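Local atomic coordinates of outer membrane protein YopM (Yersinia pestis, PDB entry 1JL5), a protein that acts as a leucine-rich-repeat effector of the plague bacillus, probably altering host cell physiology so that the bacterium survives in host tissues. Residues K34-Y39 with C68-A73. Residues are numbered along the deposited sequence; the frame is centred on the assembly and turned at random.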
ATOM      1  N   LYS A  34       7.044 -23.364  51.243  1.00 35.08           N
ATOM      2  CA  LYS A  34       5.571 -23.145  51.274  1.00 33.94           C
ATOM      3  C   LYS A  34       4.796 -24.368  50.815  1.00 32.64           C
ATOM      4  O   LYS A  34       5.230 -25.100  49.927  1.00 33.41           O
ATOM      5  CB  LYS A  34       5.176 -21.960  50.394  1.00 33.87           C
ATOM      6  CG  LYS A  34       5.688 -20.626  50.878  1.00 36.09           C
ATOM      7  CD  LYS A  34       4.919 -19.491  50.230  1.00 37.46           C
ATOM      8  CE  LYS A  34       5.498 -18.144  50.620  1.00 39.02           C
ATOM      9  NZ  LYS A  34       4.581 -17.035  50.241  1.00 39.71           N
ATOM     10  N   SER A  35       3.640 -24.580  51.427  1.00 29.74           N
ATOM     11  CA  SER A  35       2.788 -25.705  51.074  1.00 28.14           C
ATOM     12  C   SER A  35       2.002 -25.314  49.835  1.00 27.85           C
ATOM     13  O   SER A  35       1.912 -24.134  49.504  1.00 28.66           O
ATOM     14  CB  SER A  35       1.813 -25.985  52.209  1.00 27.16           C
ATOM     15  OG  SER A  35       0.978 -24.856  52.398  1.00 23.35           O
ATOM     16  N   LYS A  36       1.424 -26.293  49.151  1.00 27.48           N
ATOM     17  CA  LYS A  36       0.641 -25.983  47.971  1.00 29.18           C
ATOM     18  C   LYS A  36      -0.448 -24.997  48.363  1.00 28.49           C
ATOM     19  O   LYS A  36      -0.709 -24.020  47.657  1.00 28.70           O
ATOM     20  CB  LYS A  36      -0.004 -27.243  47.403  1.00 31.86           C
ATOM     21  CG  LYS A  36       0.970 -28.232  46.803  1.00 36.75           C
ATOM     22  CD  LYS A  36       0.203 -29.391  46.199  1.00 41.42           C
ATOM     23  CE  LYS A  36       1.128 -30.447  45.642  1.00 44.86           C
ATOM     24  NZ  LYS A  36       0.339 -31.587  45.090  1.00 49.33           N
ATOM     25  N   THR A  37      -1.076 -25.259  49.501  1.00 27.24           N
ATOM     26  CA  THR A  37      -2.148 -24.409  49.988  1.00 26.42           C
ATOM     27  C   THR A  37      -1.706 -22.967  50.093  1.00 25.58           C
ATOM     28  O   THR A  37      -2.436 -22.061  49.706  1.00 26.28           O
ATOM     29  CB  THR A  37      -2.653 -24.896  51.349  1.00 23.76           C
ATOM     30  OG1 THR A  37      -3.242 -26.188  51.183  1.00 23.68           O
ATOM     31  CG2 THR A  37      -3.689 -23.946  51.907  1.00 21.73           C
ATOM     32  N   GLU A  38      -0.509 -22.747  50.619  1.00 26.01           N
ATOM     33  CA  GLU A  38      -0.014 -21.391  50.727  1.00 27.46           C
ATOM     34  C   GLU A  38       0.122 -20.798  49.329  1.00 25.69           C
ATOM     35  O   GLU A  38      -0.228 -19.645  49.104  1.00 25.08           O
ATOM     36  CB  GLU A  38       1.327 -21.370  51.455  1.00 28.79           C
ATOM     37  CG  GLU A  38       1.196 -21.712  52.925  1.00 33.95           C
ATOM     38  CD  GLU A  38       2.509 -21.620  53.657  1.00 33.74           C
ATOM     39  OE1 GLU A  38       3.428 -22.384  53.318  1.00 35.45           O
ATOM     40  OE2 GLU A  38       2.620 -20.780  54.571  1.00 40.14           O
ATOM     41  N   TYR A  39       0.620 -21.584  48.383  1.00 25.68           N
ATOM     42  CA  TYR A  39       0.747 -21.082  47.019  1.00 26.89           C
ATOM     43  C   TYR A  39      -0.632 -20.837  46.443  1.00 25.78           C
ATOM     44  O   TYR A  39      -0.906 -19.764  45.909  1.00 25.45           O
ATOM     45  CB  TYR A  39       1.502 -22.075  46.138  1.00 27.23           C
ATOM     46  CG  TYR A  39       2.988 -21.988  46.324  1.00 28.79           C
ATOM     47  CD1 TYR A  39       3.681 -20.832  45.975  1.00 30.68           C
ATOM     48  CD2 TYR A  39       3.702 -23.042  46.883  1.00 29.48           C
ATOM     49  CE1 TYR A  39       5.046 -20.729  46.181  1.00 32.08           C
ATOM     50  CE2 TYR A  39       5.067 -22.948  47.092  1.00 30.98           C
ATOM     51  CZ  TYR A  39       5.732 -21.789  46.740  1.00 31.32           C
ATOM     52  OH  TYR A  39       7.087 -21.692  46.940  1.00 35.35           O
ATOM     53  N   CYS A  68       1.232 -26.058  37.464  1.00 33.76           N
ATOM     54  CA  CYS A  68       2.680 -26.051  37.486  1.00 33.40           C
ATOM     55  C   CYS A  68       3.175 -26.554  38.830  1.00 34.07           C
ATOM     56  O   CYS A  68       4.044 -27.421  38.906  1.00 33.79           O
ATOM     57  CB  CYS A  68       3.205 -24.644  37.248  1.00 31.73           C
ATOM     58  SG  CYS A  68       4.981 -24.558  37.374  1.00 30.40           S
ATOM     59  N   LEU A  69       2.613 -25.993  39.894  1.00 34.14           N
ATOM     60  CA  LEU A  69       2.986 -26.380  41.243  1.00 33.62           C
ATOM     61  C   LEU A  69       2.718 -27.862  41.459  1.00 34.18           C
ATOM     62  O   LEU A  69       3.599 -28.603  41.890  1.00 33.68           O
ATOM     63  CB  LEU A  69       2.185 -25.566  42.255  1.00 34.01           C
ATOM     64  CG  LEU A  69       2.580 -25.726  43.723  1.00 32.94           C
ATOM     65  CD1 LEU A  69       3.982 -25.185  43.934  1.00 32.22           C
ATOM     66  CD2 LEU A  69       1.588 -24.985  44.596  1.00 32.65           C
ATOM     67  N   ASP A  70       1.497 -28.287  41.149  1.00 34.54           N
ATOM     68  CA  ASP A  70       1.089 -29.677  41.325  1.00 37.88           C
ATOM     69  C   ASP A  70       1.914 -30.644  40.496  1.00 41.16           C
ATOM     70  O   ASP A  70       2.390 -31.659  41.004  1.00 42.81           O
ATOM     71  CB  ASP A  70      -0.393 -29.840  40.978  1.00 36.43           C
ATOM     72  CG  ASP A  70      -1.281 -28.931  41.804  1.00 35.70           C
ATOM     73  OD1 ASP A  70      -0.804 -28.441  42.847  1.00 34.01           O
ATOM     74  OD2 ASP A  70      -2.447 -28.711  41.416  1.00 35.73           O
ATOM     75  N   ARG A  71       2.076 -30.332  39.216  1.00 43.59           N
ATOM     76  CA  ARG A  71       2.849 -31.175  38.317  1.00 45.41           C
ATOM     77  C   ARG A  71       4.329 -31.021  38.646  1.00 45.36           C
ATOM     78  O   ARG A  71       5.159 -31.798  38.181  1.00 45.00           O
ATOM     79  CB  ARG A  71       2.601 -30.758  36.863  1.00 47.18           C
ATOM     80  CG  ARG A  71       1.161 -30.915  36.387  1.00 51.06           C
ATOM     81  CD  ARG A  71       0.904 -32.314  35.853  1.00 57.22           C
ATOM     82  NE  ARG A  71      -0.522 -32.627  35.753  1.00 61.76           N
ATOM     83  CZ  ARG A  71      -1.387 -31.995  34.963  1.00 63.20           C
ATOM     84  NH1 ARG A  71      -0.983 -31.000  34.183  1.00 63.63           N
ATOM     85  NH2 ARG A  71      -2.664 -32.360  34.958  1.00 63.52           N
ATOM     86  N   GLN A  72       4.655 -30.022  39.463  1.00 45.66           N
ATOM     87  CA  GLN A  72       6.048 -29.758  39.812  1.00 47.08           C
ATOM     88  C   GLN A  72       6.755 -29.485  38.487  1.00 46.00           C
ATOM     89  O   GLN A  72       7.953 -29.713  38.339  1.00 46.09           O
ATOM     90  CB  GLN A  72       6.665 -30.979  40.495  1.00 50.00           C
ATOM     91  CG  GLN A  72       5.930 -31.416  41.753  1.00 54.65           C
ATOM     92  CD  GLN A  72       5.945 -32.920  41.940  1.00 57.36           C
ATOM     93  OE1 GLN A  72       7.005 -33.532  42.086  1.00 59.14           O
ATOM     94  NE2 GLN A  72       4.763 -33.527  41.930  1.00 57.95           N
ATOM     95  N   ALA A  73       5.980 -28.993  37.528  1.00 44.87           N
ATOM     96  CA  ALA A  73       6.470 -28.694  36.192  1.00 44.53           C
ATOM     97  C   ALA A  73       7.636 -27.718  36.173  1.00 44.35           C
ATOM     98  O   ALA A  73       7.714 -26.801  36.988  1.00 44.74           O
ATOM     99  CB  ALA A  73       5.332 -28.160  35.338  1.00 43.70           C
TER
HETATM  100  O   HOH W   1       2.547 -32.230  43.633  1.00 59.13           O
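The helical hairpin at the N-terminal end of the leucine-rich-repeat solenoid joins its two helices here: the first turn of helix 36-48 meets the last turn of helix 58-71 through Lys36 and Tyr39 on one side and Leu69 and Asp70 on the other. Leu69 is the centre of the apolar part. Its branch swings away from its own backbone N (chi1 -173°) and reaches across to the first helix. There Leu69 CD2 wedges between Tyr39 CB, at 3.3 Å, and Lys36 CA, at 3.6 Å, and also touches CG and CD2 of the Tyr39 ring; Leu69 CD1 meets the ring alone, obliquely, 3.7 Å from Tyr39 CD2. The leucine runs roughly perpendicular to the tyrosine. Tyr40 and Trp43 extend the interface within the hairpin, while Pro91, the last residue of the first repeat, touches Leu69 from the solenoid.

Lys36 runs extended beyond CG toward the end of the second helix, its CD 3.6 Å from Asp70 OD1. Its NZ is 4.0 Å from Asp70 OD1, too far for a salt bridge; that oxygen is hydrogen-bonded to Tyr40 OH. A water accepts from Lys36 NZ at 2.7 Å and donates to Asp70 O. Gln72 NE2 bonds to the same Asp70 O at 3.2 Å (N-H...O angle 163°).

A capping box starts helix 36-48: Glu38 N donates to Ser35 OG (3.1 Å), and Ser35 N to the anti lone pair of Glu38 OE1. Helix 58-71 ends in a probable Schellman motif, Gln72 (positive phi) being C-prime, though one bond is weak and the other less sure. With no direct hydrogen bond between the segments, apolar packing, lysine methylenes and one bridging water join them; the lysine charge, water-linked to Asp70 O, would probably interact favourably with the helix C-terminus's partial negative charge.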